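Cellulase CEL9M (Clostridium cellulolyticum, PDB 1IA6) probably hydrolyses internal beta-1,4-glucosidic linkages in cellulose, as a family 9 glycoside hydrolase built on an alpha-helical barrel. Local coordinates at residues 209-214 against 257-262; 151-156 against 204-209; 232-237 against 271-276; 216-221 against 265-270. All coordinates share one frame; numbering follows the deposited sequence.

Contact 1: residues 209-214 against 257-262; sequences FGDDLA and DDMYVP. With CA (calcium ion), chain B.
D211 meets M259 and Y260 beside a calcium ion, in the (alpha/alpha)6 barrel of a family 9 glycoside hydrolase. The site joins the N-terminal turn of helix 210-224 to the loop that leads into helix 260-271. D211 holds the metal with both carboxylate oxygens, OD2 at 2.5 Å and OD1 at 2.8 Å. D212 binds it through OD2 alone. From the other segment, D257 gives its backbone O, 2.4 Å from the calcium. Two waters bind the metal as well, and S208 completes the shell.

D211 OD2 has a second task. Its anti lone pair accepts the backbone N-H of M259, with N and OD2 2.8 Å apart and an angle of 160° at the hydrogen. A chi1 of 52° puts D211 CG between the backbone N and the carbonyl carbon, beside the calcium and against the Y260 ring. The carboxylate is stacked on that ring at a tilt of 19°. D211 CB sits over the ring centre, 3.3 Å from the centroid and nearly on the ring normal. This is a CH-pi contact.

M259 CG passes D212 OD1, and its chain then bends away at chi2 and chi3. D212 OD1 accepts from water 1, which also binds the metal. The loop before helix 260-271 is shaped by an Asx turn: Y260 N donates to D258 OD1 at 3.1 Å.

Contact 2: residues 151-156 against 204-209; sequences ASDILS and YQATSF. With CA (calcium ion), chain B.
S152 and D153 pack against the loop 204-209 at the calcium site of the (alpha/alpha)6 barrel. They lie in the first turn of helix 152-169. The loop leads into helix 210-224, with F209 as its N-cap residue. No direct hydrogen bond crosses between the two segments. The contact rests on packing of S152, D153, A206 and F209, and on a metal-bound water.

S152 points its CB at F209. The two CB atoms are 3.7 Å apart, and S152 CB also lies beside CG and CD1 of the F209 ring, at an oblique position. F209 has CG between its own backbone N and carbonyl carbon, chi1 64°, and the ring leads away from helix 152-169. S152 OG does not join this packing. It is hydrogen-bonded to G191 and G196.

D153 CB is 3.6 Å from S208 O, and D153 OD2 is 3.1 Å from A206 CB. G198 N, earlier in the same connection between helices 174-193 and 210-224, donates to D153 OD1; I154 N adds a weak bond.

S208 CB points away from helix 152-169; OG, between the backbone N and the carbonyl carbon (chi1 61°), reaches the calcium. S208 chelates the metal with O at 2.4 Å and OG at 2.6 Å; D211, D212 and D257 supply the other protein ligands. D153 does not bind the calcium directly. It acts in the second shell: water 2, itself a metal ligand, donates to D153 OD2 at 3.2 Å.

Contact 3: residues 232-237 against 271-276; sequences DAEQFI and TGKQIY
E234, K273 and Y276 form a partly buried polar contact near the outside of the helical barrel. A salt bridge and a tyrosine hydroxyl join helix 228-236 to the turn after helix 260-271 and the start of helix 274-289. The backbones stay well apart, so side chains span the gap.

E234 carries the contact. Its CG is anti to the carbonyl carbon, chi1 -60°, and the chain beyond is extended. K273 is also extended, and the two chains meet tip to tip. K273 NZ lies 2.8 Å from E234 OE1 on its syn side, 24° out of the carboxylate plane. A weak bond of 3.2 Å runs from K273 NZ to E234 OE2.

Y276 crosses E234 at about a right angle. Its OH donates to the anti lone pair of E234 OE1 at 2.7 Å, and that oxygen lies at the ring edge, in its plane. Carboxylate and ring planes are 60° apart. Water 3 donates to Y276 OH and to E234 O, adding a bridge back to the helix. Deeper in, I237 CG2 touches Y276 CE1 at 4.1 Å, and both side chains also rest on L267 of helix 260-271.

The turn is shaped locally: T271 OG1 accepts from K273 N in an ST turn and is also bonded to L267 O.

Two donors thus grip E234 OE1 from its syn and anti sides. The nearby ammonium would be expected to stabilise the charged carboxylate, and the phenol is fixed as a donor to it.

Contact 4: residues 216-221 against 265-270; sequences AATWLY and LRLAQI
Segments 216-221 of helix 210-224 and 265-270 of helix 260-271 run in broadly the same direction, with axes 10.1 Å apart at closest approach and 38° between them. T218 and R266 are the nearest pair by CA. R266 fills the gap between the helices. Its chain bends at chi2 and chi3, where chi3 of 75° sets NE. The guanidinium lies flat on the W219 indole.

The two planes differ by 7° and their centres are 3.5 Å apart. R266 CZ sits over the six-membered ring, giving a cation-pi contact. R266 NH1 lies over the ring system too, 3.4 Å from W219 CD2. On the opposite face of the guanidinium lies I270 CD1, nearer the rim. R266 NH1 also makes a weak hydrogen bond of 3.2 Å to T218 OG1. T222 takes a bond from R266 NH2, and T218 OG1 is also bonded to W215 O.

Apolar contacts continue along the interface. T218 CG2 meets L267 CD2 at 3.9 Å, and T218 CB meets I270 CD1 at the same distance. Toward the outside, Y221 and I270 slide past each other in opposite directions, and Y221 CE2 touches I270 CG2 at 3.7 Å.

W215, W76 and Y79 also meet the W219 ring, so the ring under R266 belongs to an aromatic cluster. This is packing between two helices of the (alpha/alpha)6 barrel of family 9 glycoside hydrolases, away from the calcium site.

How the contacts relate
Contacts 1 and 4 both join helix 210-224 to helix 260-271. Contact 1 lies at the N-terminal ends and contact 4 further along. Both are buried, but contact 1 relies on metal ligands and contact 4 on a stacked arginine and apolar packing. Contact 2 is partly buried and shares F209, the calcium and both metal-bound waters with contact 1. T207 and D257 also link them by a probable hydrogen bond. Contact 3 lies farthest from the chain centre and uses a salt bridge and a water. It packs on contact 4 through A233 CB against A217 CB, and on contact 1 through F236 against L213.

Contact 1: residues 209-214 against 257-262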
loop_
_atom_site.group_PDB
_atom_site.type_symbol
_atom_site.label_atom_id
_atom_site.label_comp_id
_atom_site.label_asym_id
_atom_site.label_seq_id
_atom_site.Cartn_x
_atom_site.Cartn_y
_atom_site.Cartn_z
ATOM N N PHE A 209 7.730 8.903 12.606
ATOM C CA PHE A 209 6.360 9.395 12.506
ATOM C C PHE A 209 6.294 10.825 11.962
ATOM O O PHE A 209 5.245 11.267 11.499
ATOM C CB PHE A 209 5.639 9.292 13.859
ATOM C CG PHE A 209 6.225 10.156 14.938
ATOM C CD1 PHE A 209 5.961 11.519 14.979
ATOM C CD2 PHE A 209 7.047 9.601 15.914
ATOM C CE1 PHE A 209 6.506 12.321 15.977
ATOM C CE2 PHE A 209 7.598 10.396 16.916
ATOM C CZ PHE A 209 7.326 11.756 16.946
ATOM N N GLY A 210 7.415 11.538 12.003
ATOM C CA GLY A 210 7.437 12.902 11.497
ATOM C C GLY A 210 7.109 12.946 10.014
ATOM O O GLY A 210 6.482 13.887 9.524
ATOM N N ASP A 211 7.542 11.919 9.295
ATOM C CA ASP A 211 7.280 11.821 7.867
ATOM C C ASP A 211 5.777 11.668 7.624
ATOM O O ASP A 211 5.203 12.324 6.753
ATOM C CB ASP A 211 8.047 10.625 7.274
ATOM C CG ASP A 211 7.802 9.324 8.035
ATOM O OD1 ASP A 211 7.767 9.344 9.284
ATOM O OD2 ASP A 211 7.666 8.268 7.383
ATOM N N ASP A 212 5.137 10.807 8.407
ATOM C CA ASP A 212 3.706 10.573 8.264
ATOM C C ASP A 212 2.875 11.802 8.631
ATOM O O ASP A 212 1.918 12.143 7.935
ATOM C CB ASP A 212 3.316 9.365 9.114
ATOM C CG ASP A 212 4.108 8.132 8.735
ATOM O OD1 ASP A 212 3.773 7.497 7.714
ATOM O OD2 ASP A 212 5.089 7.818 9.439
ATOM N N LEU A 213 3.235 12.473 9.722
ATOM C CA LEU A 213 2.505 13.671 10.126
ATOM C C LEU A 213 2.572 14.738 9.038
ATOM O O LEU A 213 1.569 15.377 8.720
ATOM C CB LEU A 213 3.080 14.241 11.426
ATOM C CG LEU A 213 2.663 13.554 12.727
ATOM C CD1 LEU A 213 3.496 14.101 13.877
ATOM C CD2 LEU A 213 1.180 13.789 12.986
ATOM N N ALA A 214 3.762 14.931 8.472
ATOM C CA ALA A 214 3.961 15.927 7.422
ATOM C C ALA A 214 3.124 15.563 6.204
ATOM O O ALA A 214 2.449 16.409 5.622
ATOM C CB ALA A 214 5.433 15.997 7.044
ATOM N N ASP A 257 7.039 2.282 6.261
ATOM C CA ASP A 257 7.737 2.917 7.381
ATOM C C ASP A 257 8.399 4.252 7.055
ATOM O O ASP A 257 8.584 5.084 7.940
ATOM C CB ASP A 257 8.805 1.963 7.937
ATOM C CG ASP A 257 9.461 2.488 9.206
ATOM O OD1 ASP A 257 8.730 2.931 10.113
ATOM O OD2 ASP A 257 10.708 2.444 9.304
ATOM N N ASP A 258 8.742 4.457 5.789
ATOM C CA ASP A 258 9.423 5.682 5.373
ATOM C C ASP A 258 8.651 6.469 4.318
ATOM O O ASP A 258 8.587 6.076 3.153
ATOM C CB ASP A 258 10.824 5.317 4.858
ATOM C CG ASP A 258 11.613 6.522 4.371
ATOM O OD1 ASP A 258 11.218 7.669 4.661
ATOM O OD2 ASP A 258 12.642 6.311 3.699
ATOM N N MET A 259 8.063 7.586 4.737
ATOM C CA MET A 259 7.298 8.429 3.828
ATOM C C MET A 259 7.940 9.801 3.649
ATOM O O MET A 259 7.281 10.747 3.224
ATOM C CB MET A 259 5.862 8.592 4.342
ATOM C CG MET A 259 5.006 7.344 4.183
ATOM S SD MET A 259 4.751 6.923 2.449
ATOM C CE MET A 259 3.437 8.074 2.025
ATOM N N TYR A 260 9.229 9.904 3.961
ATOM C CA TYR A 260 9.939 11.172 3.826
ATOM C C TYR A 260 10.026 11.697 2.399
ATOM O O TYR A 260 9.933 12.905 2.182
ATOM C CB TYR A 260 11.345 11.060 4.423
ATOM C CG TYR A 260 11.347 11.157 5.929
ATOM C CD1 TYR A 260 11.124 12.379 6.565
ATOM C CD2 TYR A 260 11.514 10.023 6.722
ATOM C CE1 TYR A 260 11.060 12.466 7.955
ATOM C CE2 TYR A 260 11.450 10.101 8.112
ATOM C CZ TYR A 260 11.224 11.323 8.718
ATOM O OH TYR A 260 11.146 11.403 10.087
ATOM N N VAL A 261 10.200 10.808 1.424
ATOM C CA VAL A 261 10.295 11.249 0.034
ATOM C C VAL A 261 8.946 11.772 -0.469
ATOM O O VAL A 261 8.870 12.859 -1.044
ATOM C CB VAL A 261 10.813 10.112 -0.880
ATOM C CG1 VAL A 261 10.896 10.595 -2.323
ATOM C CG2 VAL A 261 12.186 9.661 -0.406
ATOM N N PRO A 262 7.861 11.007 -0.268
ATOM C CA PRO A 262 6.558 11.499 -0.733
ATOM C C PRO A 262 6.201 12.830 -0.061
ATOM O O PRO A 262 5.673 13.742 -0.702
ATOM C CB PRO A 262 5.605 10.380 -0.325
ATOM C CG PRO A 262 6.450 9.162 -0.464
ATOM C CD PRO A 262 7.774 9.591 0.135
HETATM CA CA CA B . 7.153 6.636 9.164
HETATM O O HOH W 1 5.730 5.626 7.472
HETATM O O HOH W 2 6.479 4.607 10.236
#

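Contact 2: residues 151-156 against 204-209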
loop_
_atom_site.group_PDB
_atom_site.type_symbol
_atom_site.label_atom_id
_atom_site.label_comp_id
_atom_site.label_asym_id
_atom_site.label_seq_id
_atom_site.Cartn_x
_atom_site.Cartn_y
_atom_site.Cartn_z
ATOM N N ALA A 151 0.339 6.648 18.329
ATOM C CA ALA A 151 0.421 5.871 17.097
ATOM C C ALA A 151 0.375 6.905 15.979
ATOM O O ALA A 151 -0.389 6.779 15.027
ATOM C CB ALA A 151 -0.761 4.916 16.990
ATOM N N SER A 152 1.211 7.931 16.116
ATOM C CA SER A 152 1.266 9.031 15.158
ATOM C C SER A 152 1.433 8.632 13.700
ATOM O O SER A 152 0.830 9.245 12.816
ATOM C CB SER A 152 2.386 9.999 15.542
ATOM O OG SER A 152 2.204 10.475 16.863
ATOM N N ASP A 153 2.255 7.622 13.437
ATOM C CA ASP A 153 2.467 7.197 12.061
ATOM C C ASP A 153 1.226 6.512 11.493
ATOM O O ASP A 153 0.797 6.815 10.377
ATOM C CB ASP A 153 3.708 6.290 11.957
ATOM C CG ASP A 153 3.679 5.113 12.928
ATOM O OD1 ASP A 153 2.929 5.154 13.924
ATOM O OD2 ASP A 153 4.431 4.144 12.698
ATOM N N ILE A 154 0.643 5.602 12.265
ATOM C CA ILE A 154 -0.551 4.888 11.832
ATOM C C ILE A 154 -1.724 5.853 11.663
ATOM O O ILE A 154 -2.427 5.822 10.653
ATOM C CB ILE A 154 -0.921 3.786 12.849
ATOM C CG1 ILE A 154 0.195 2.736 12.876
ATOM C CG2 ILE A 154 -2.265 3.145 12.487
ATOM C CD1 ILE A 154 -0.072 1.565 13.806
ATOM N N LEU A 155 -1.920 6.719 12.652
ATOM C CA LEU A 155 -3.005 7.689 12.613
ATOM C C LEU A 155 -2.877 8.625 11.419
ATOM O O LEU A 155 -3.876 8.970 10.788
ATOM C CB LEU A 155 -3.025 8.505 13.913
ATOM C CG LEU A 155 -3.486 7.744 15.158
ATOM C CD1 LEU A 155 -3.228 8.573 16.414
ATOM C CD2 LEU A 155 -4.966 7.418 15.021
ATOM N N SER A 156 -1.647 9.020 11.101
ATOM C CA SER A 156 -1.408 9.928 9.990
ATOM C C SER A 156 -1.641 9.280 8.634
ATOM O O SER A 156 -2.213 9.903 7.745
ATOM C CB SER A 156 0.012 10.500 10.058
ATOM O OG SER A 156 0.154 11.338 11.192
ATOM N N TYR A 204 5.772 -5.425 12.074
ATOM C CA TYR A 204 5.869 -4.094 11.500
ATOM C C TYR A 204 6.429 -3.128 12.527
ATOM O O TYR A 204 5.696 -2.373 13.162
ATOM C CB TYR A 204 4.496 -3.637 11.004
ATOM C CG TYR A 204 4.096 -4.323 9.715
ATOM C CD1 TYR A 204 4.605 -3.893 8.490
ATOM C CD2 TYR A 204 3.259 -5.440 9.726
ATOM C CE1 TYR A 204 4.295 -4.558 7.305
ATOM C CE2 TYR A 204 2.941 -6.114 8.547
ATOM C CZ TYR A 204 3.464 -5.666 7.342
ATOM O OH TYR A 204 3.160 -6.323 6.172
ATOM N N GLN A 205 7.746 -3.178 12.695
ATOM C CA GLN A 205 8.435 -2.312 13.641
ATOM C C GLN A 205 8.724 -0.962 12.993
ATOM O O GLN A 205 9.610 -0.844 12.146
ATOM C CB GLN A 205 9.731 -2.981 14.094
ATOM C CG GLN A 205 9.489 -4.210 14.953
ATOM C CD GLN A 205 10.759 -4.969 15.261
ATOM O OE1 GLN A 205 11.265 -5.725 14.428
ATOM N NE2 GLN A 205 11.291 -4.765 16.458
ATOM N N ALA A 206 7.969 0.055 13.400
ATOM C CA ALA A 206 8.113 1.397 12.843
ATOM C C ALA A 206 9.258 2.172 13.481
ATOM O O ALA A 206 9.621 1.931 14.635
ATOM C CB ALA A 206 6.812 2.163 13.003
ATOM N N THR A 207 9.808 3.120 12.730
ATOM C CA THR A 207 10.932 3.911 13.213
ATOM C C THR A 207 10.751 5.420 13.104
ATOM O O THR A 207 11.549 6.177 13.656
ATOM C CB THR A 207 12.212 3.558 12.439
ATOM O OG1 THR A 207 12.053 3.929 11.062
ATOM C CG2 THR A 207 12.493 2.066 12.520
ATOM N N SER A 208 9.710 5.866 12.407
ATOM C CA SER A 208 9.515 7.300 12.222
ATOM C C SER A 208 8.057 7.710 12.111
ATOM O O SER A 208 7.245 6.967 11.569
ATOM C CB SER A 208 10.229 7.733 10.946
ATOM O OG SER A 208 9.668 7.044 9.837
ATOM N N PHE A 209 7.730 8.903 12.606
ATOM C CA PHE A 209 6.360 9.395 12.506
ATOM C C PHE A 209 6.294 10.825 11.962
ATOM O O PHE A 209 5.245 11.267 11.499
ATOM C CB PHE A 209 5.639 9.292 13.859
ATOM C CG PHE A 209 6.225 10.156 14.938
ATOM C CD1 PHE A 209 5.961 11.519 14.979
ATOM C CD2 PHE A 209 7.047 9.601 15.914
ATOM C CE1 PHE A 209 6.506 12.321 15.977
ATOM C CE2 PHE A 209 7.598 10.396 16.916
ATOM C CZ PHE A 209 7.326 11.756 16.946
HETATM CA CA CA B . 7.153 6.636 9.164
HETATM O O HOH W 2 6.479 4.607 10.236
HETATM O O HOH W 1 5.730 5.626 7.472
#

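Contact 3: residues 232-237 against 271-276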
loop_
_atom_site.group_PDB
_atom_site.type_symbol
_atom_site.label_atom_id
_atom_site.label_comp_id
_atom_site.label_asym_id
_atom_site.label_seq_id
_atom_site.Cartn_x
_atom_site.Cartn_y
_atom_site.Cartn_z
ATOM N N ASP A 232 2.511 23.178 10.173
ATOM C CA ASP A 232 2.762 21.954 10.940
ATOM C C ASP A 232 3.704 21.039 10.165
ATOM O O ASP A 232 4.690 20.536 10.704
ATOM C CB ASP A 232 1.470 21.159 11.183
ATOM C CG ASP A 232 0.572 21.775 12.234
ATOM O OD1 ASP A 232 1.013 22.694 12.952
ATOM O OD2 ASP A 232 -0.586 21.316 12.346
ATOM N N ALA A 233 3.378 20.819 8.896
ATOM C CA ALA A 233 4.163 19.939 8.040
ATOM C C ALA A 233 5.645 20.273 7.985
ATOM O O ALA A 233 6.489 19.383 8.102
ATOM C CB ALA A 233 3.581 19.926 6.634
ATOM N N GLU A 234 5.974 21.548 7.813
ATOM C CA GLU A 234 7.374 21.938 7.734
ATOM C C GLU A 234 8.125 21.657 9.030
ATOM O O GLU A 234 9.333 21.426 9.020
ATOM C CB GLU A 234 7.492 23.416 7.359
ATOM C CG GLU A 234 6.855 23.738 6.014
ATOM C CD GLU A 234 7.519 24.904 5.320
ATOM O OE1 GLU A 234 8.685 24.753 4.894
ATOM O OE2 GLU A 234 6.880 25.972 5.201
ATOM N N GLN A 235 7.401 21.669 10.141
ATOM C CA GLN A 235 7.995 21.408 11.441
ATOM C C GLN A 235 8.161 19.902 11.682
ATOM O O GLN A 235 9.204 19.455 12.152
ATOM C CB GLN A 235 7.118 22.022 12.533
ATOM C CG GLN A 235 7.608 21.786 13.945
ATOM C CD GLN A 235 6.624 22.294 14.984
ATOM O OE1 GLN A 235 6.252 21.569 15.908
ATOM N NE2 GLN A 235 6.200 23.546 14.838
ATOM N N PHE A 236 7.141 19.123 11.338
ATOM C CA PHE A 236 7.194 17.679 11.550
ATOM C C PHE A 236 8.193 16.934 10.673
ATOM O O PHE A 236 8.821 15.974 11.118
ATOM C CB PHE A 236 5.809 17.055 11.353
ATOM C CG PHE A 236 4.782 17.534 12.334
ATOM C CD1 PHE A 236 5.107 17.710 13.675
ATOM C CD2 PHE A 236 3.479 17.791 11.921
ATOM C CE1 PHE A 236 4.146 18.135 14.592
ATOM C CE2 PHE A 236 2.513 18.214 12.830
ATOM C CZ PHE A 236 2.847 18.387 14.166
ATOM N N ILE A 237 8.356 17.369 9.432
ATOM C CA ILE A 237 9.273 16.668 8.544
ATOM C C ILE A 237 10.738 16.820 8.963
ATOM O O ILE A 237 11.589 16.044 8.529
ATOM C CB ILE A 237 9.097 17.132 7.080
ATOM C CG1 ILE A 237 9.764 16.124 6.139
ATOM C CG2 ILE A 237 9.690 18.527 6.893
ATOM C CD1 ILE A 237 9.434 16.328 4.678
ATOM N N THR A 271 5.144 24.491 -1.208
ATOM C CA THR A 271 5.920 25.617 -0.688
ATOM C C THR A 271 6.939 26.191 -1.663
ATOM O O THR A 271 7.340 27.348 -1.537
ATOM C CB THR A 271 6.689 25.221 0.581
ATOM O OG1 THR A 271 7.777 24.356 0.226
ATOM C CG2 THR A 271 5.774 24.501 1.557
ATOM N N GLY A 272 7.371 25.374 -2.617
ATOM C CA GLY A 272 8.353 25.822 -3.585
ATOM C C GLY A 272 9.745 25.997 -3.002
ATOM O O GLY A 272 10.650 26.475 -3.689
ATOM N N LYS A 273 9.929 25.601 -1.744
ATOM C CA LYS A 273 11.225 25.743 -1.080
ATOM C C LYS A 273 12.315 24.820 -1.615
ATOM O O LYS A 273 12.079 23.644 -1.888
ATOM C CB LYS A 273 11.073 25.537 0.426
ATOM C CG LYS A 273 10.336 26.662 1.134
ATOM C CD LYS A 273 10.376 26.454 2.635
ATOM C CE LYS A 273 9.691 27.577 3.380
ATOM N NZ LYS A 273 9.755 27.351 4.847
ATOM N N GLN A 274 13.521 25.366 -1.739
ATOM C CA GLN A 274 14.664 24.625 -2.261
ATOM C C GLN A 274 15.045 23.388 -1.455
ATOM O O GLN A 274 15.450 22.378 -2.026
ATOM C CB GLN A 274 15.883 25.548 -2.364
ATOM C CG GLN A 274 17.049 24.955 -3.148
ATOM C CD GLN A 274 16.675 24.623 -4.582
ATOM O OE1 GLN A 274 16.036 25.423 -5.266
ATOM N NE2 GLN A 274 17.081 23.446 -5.047
ATOM N N ILE A 275 14.912 23.471 -0.136
ATOM C CA ILE A 275 15.256 22.354 0.737
ATOM C C ILE A 275 14.531 21.066 0.343
ATOM O O ILE A 275 15.113 19.983 0.390
ATOM C CB ILE A 275 14.935 22.680 2.213
ATOM C CG1 ILE A 275 15.337 21.502 3.104
ATOM C CG2 ILE A 275 13.455 23.003 2.368
ATOM C CD1 ILE A 275 15.141 21.751 4.582
ATOM N N TYR A 276 13.265 21.190 -0.048
ATOM C CA TYR A 276 12.472 20.026 -0.443
ATOM C C TYR A 276 12.838 19.576 -1.850
ATOM O O TYR A 276 12.858 18.381 -2.142
ATOM C CB TYR A 276 10.974 20.344 -0.353
ATOM C CG TYR A 276 10.573 20.829 1.018
ATOM C CD1 TYR A 276 10.879 20.081 2.154
ATOM C CD2 TYR A 276 9.941 22.062 1.190
ATOM C CE1 TYR A 276 10.577 20.548 3.426
ATOM C CE2 TYR A 276 9.634 22.540 2.461
ATOM C CZ TYR A 276 9.958 21.778 3.572
ATOM O OH TYR A 276 9.694 22.252 4.832
HETATM O O HOH W 3 11.317 22.358 7.044
#

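Contact 4: residues 216-221 against 265-270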
loop_
_atom_site.group_PDB
_atom_site.type_symbol
_atom_site.label_atom_id
_atom_site.label_comp_id
_atom_site.label_asym_id
_atom_site.label_seq_id
_atom_site.Cartn_x
_atom_site.Cartn_y
_atom_site.Cartn_z
ATOM N N ALA A 216 0.394 13.613 6.038
ATOM C CA ALA A 216 -1.028 13.788 6.319
ATOM C C ALA A 216 -1.405 15.266 6.301
ATOM O O ALA A 216 -2.479 15.637 5.831
ATOM C CB ALA A 216 -1.374 13.177 7.676
ATOM N N ALA A 217 -0.506 16.103 6.808
ATOM C CA ALA A 217 -0.734 17.541 6.856
ATOM C C ALA A 217 -0.842 18.155 5.461
ATOM O O ALA A 217 -1.673 19.032 5.234
ATOM C CB ALA A 217 0.387 18.221 7.648
ATOM N N THR A 218 -0.015 17.698 4.520
ATOM C CA THR A 218 -0.079 18.259 3.173
ATOM C C THR A 218 -1.423 17.953 2.512
ATOM O O THR A 218 -1.938 18.768 1.749
ATOM C CB THR A 218 1.065 17.750 2.252
ATOM O OG1 THR A 218 0.907 16.353 1.992
ATOM C CG2 THR A 218 2.425 18.005 2.898
ATOM N N TRP A 219 -1.997 16.791 2.805
ATOM C CA TRP A 219 -3.286 16.446 2.215
ATOM C C TRP A 219 -4.416 17.256 2.842
ATOM O O TRP A 219 -5.341 17.677 2.150
ATOM C CB TRP A 219 -3.550 14.942 2.337
ATOM C CG TRP A 219 -2.716 14.174 1.363
ATOM C CD1 TRP A 219 -1.678 13.333 1.650
ATOM C CD2 TRP A 219 -2.784 14.256 -0.065
ATOM N NE1 TRP A 219 -1.092 12.892 0.487
ATOM C CE2 TRP A 219 -1.750 13.444 -0.581
ATOM C CE3 TRP A 219 -3.618 14.943 -0.962
ATOM C CZ2 TRP A 219 -1.524 13.299 -1.956
ATOM C CZ3 TRP A 219 -3.392 14.800 -2.331
ATOM C CH2 TRP A 219 -2.352 13.983 -2.813
ATOM N N LEU A 220 -4.341 17.487 4.147
ATOM C CA LEU A 220 -5.373 18.279 4.800
ATOM C C LEU A 220 -5.326 19.699 4.243
ATOM O O LEU A 220 -6.352 20.374 4.162
ATOM C CB LEU A 220 -5.180 18.264 6.320
ATOM C CG LEU A 220 -5.740 16.980 6.951
ATOM C CD1 LEU A 220 -5.237 16.814 8.375
ATOM C CD2 LEU A 220 -7.260 17.025 6.910
ATOM N N TYR A 221 -4.140 20.153 3.844
ATOM C CA TYR A 221 -4.025 21.486 3.260
ATOM C C TYR A 221 -4.721 21.496 1.898
ATOM O O TYR A 221 -5.503 22.390 1.593
ATOM C CB TYR A 221 -2.563 21.890 3.064
ATOM C CG TYR A 221 -2.427 23.187 2.291
ATOM C CD1 TYR A 221 -2.828 24.399 2.852
ATOM C CD2 TYR A 221 -1.946 23.193 0.981
ATOM C CE1 TYR A 221 -2.755 25.592 2.123
ATOM C CE2 TYR A 221 -1.869 24.377 0.243
ATOM C CZ TYR A 221 -2.274 25.570 0.819
ATOM O OH TYR A 221 -2.198 26.738 0.094
ATOM N N LEU A 265 8.159 15.576 -1.629
ATOM C CA LEU A 265 7.651 15.868 -2.965
ATOM C C LEU A 265 6.467 16.838 -2.889
ATOM O O LEU A 265 6.420 17.831 -3.619
ATOM C CB LEU A 265 7.214 14.580 -3.670
ATOM C CG LEU A 265 6.553 14.715 -5.047
ATOM C CD1 LEU A 265 7.529 15.321 -6.043
ATOM C CD2 LEU A 265 6.106 13.342 -5.530
ATOM N N ARG A 266 5.519 16.559 -1.999
ATOM C CA ARG A 266 4.350 17.421 -1.864
ATOM C C ARG A 266 4.699 18.798 -1.303
ATOM O O ARG A 266 4.111 19.805 -1.710
ATOM C CB ARG A 266 3.282 16.756 -0.985
ATOM C CG ARG A 266 2.776 15.428 -1.533
ATOM C CD ARG A 266 1.274 15.283 -1.324
ATOM N NE ARG A 266 0.520 16.112 -2.262
ATOM C CZ ARG A 266 -0.472 16.929 -1.916
ATOM N NH1 ARG A 266 -0.838 17.038 -0.649
ATOM N NH2 ARG A 266 -1.101 17.638 -2.844
ATOM N N LEU A 267 5.650 18.850 -0.376
ATOM C CA LEU A 267 6.053 20.128 0.204
ATOM C C LEU A 267 6.786 20.998 -0.816
ATOM O O LEU A 267 6.689 22.226 -0.777
ATOM C CB LEU A 267 6.923 19.905 1.447
ATOM C CG LEU A 267 6.133 19.577 2.718
ATOM C CD1 LEU A 267 7.090 19.331 3.885
ATOM C CD2 LEU A 267 5.190 20.734 3.041
ATOM N N ALA A 268 7.513 20.365 -1.732
ATOM C CA ALA A 268 8.221 21.115 -2.766
ATOM C C ALA A 268 7.180 21.771 -3.662
ATOM O O ALA A 268 7.312 22.930 -4.049
ATOM C CB ALA A 268 9.104 20.181 -3.592
ATOM N N GLN A 269 6.131 21.016 -3.972
ATOM C CA GLN A 269 5.045 21.482 -4.829
ATOM C C GLN A 269 4.238 22.601 -4.179
ATOM O O GLN A 269 3.895 23.591 -4.825
ATOM C CB GLN A 269 4.120 20.307 -5.155
ATOM C CG GLN A 269 2.998 20.620 -6.127
ATOM C CD GLN A 269 2.176 19.390 -6.463
ATOM O OE1 GLN A 269 2.640 18.258 -6.312
ATOM N NE2 GLN A 269 0.955 19.605 -6.937
ATOM N N ILE A 270 3.951 22.432 -2.895
ATOM C CA ILE A 270 3.165 23.395 -2.134
ATOM C C ILE A 270 3.900 24.648 -1.651
ATOM O O ILE A 270 3.339 25.744 -1.686
ATOM C CB ILE A 270 2.526 22.693 -0.912
ATOM C CG1 ILE A 270 1.577 21.593 -1.395
ATOM C CG2 ILE A 270 1.781 23.695 -0.042
ATOM C CD1 ILE A 270 1.055 20.709 -0.282
#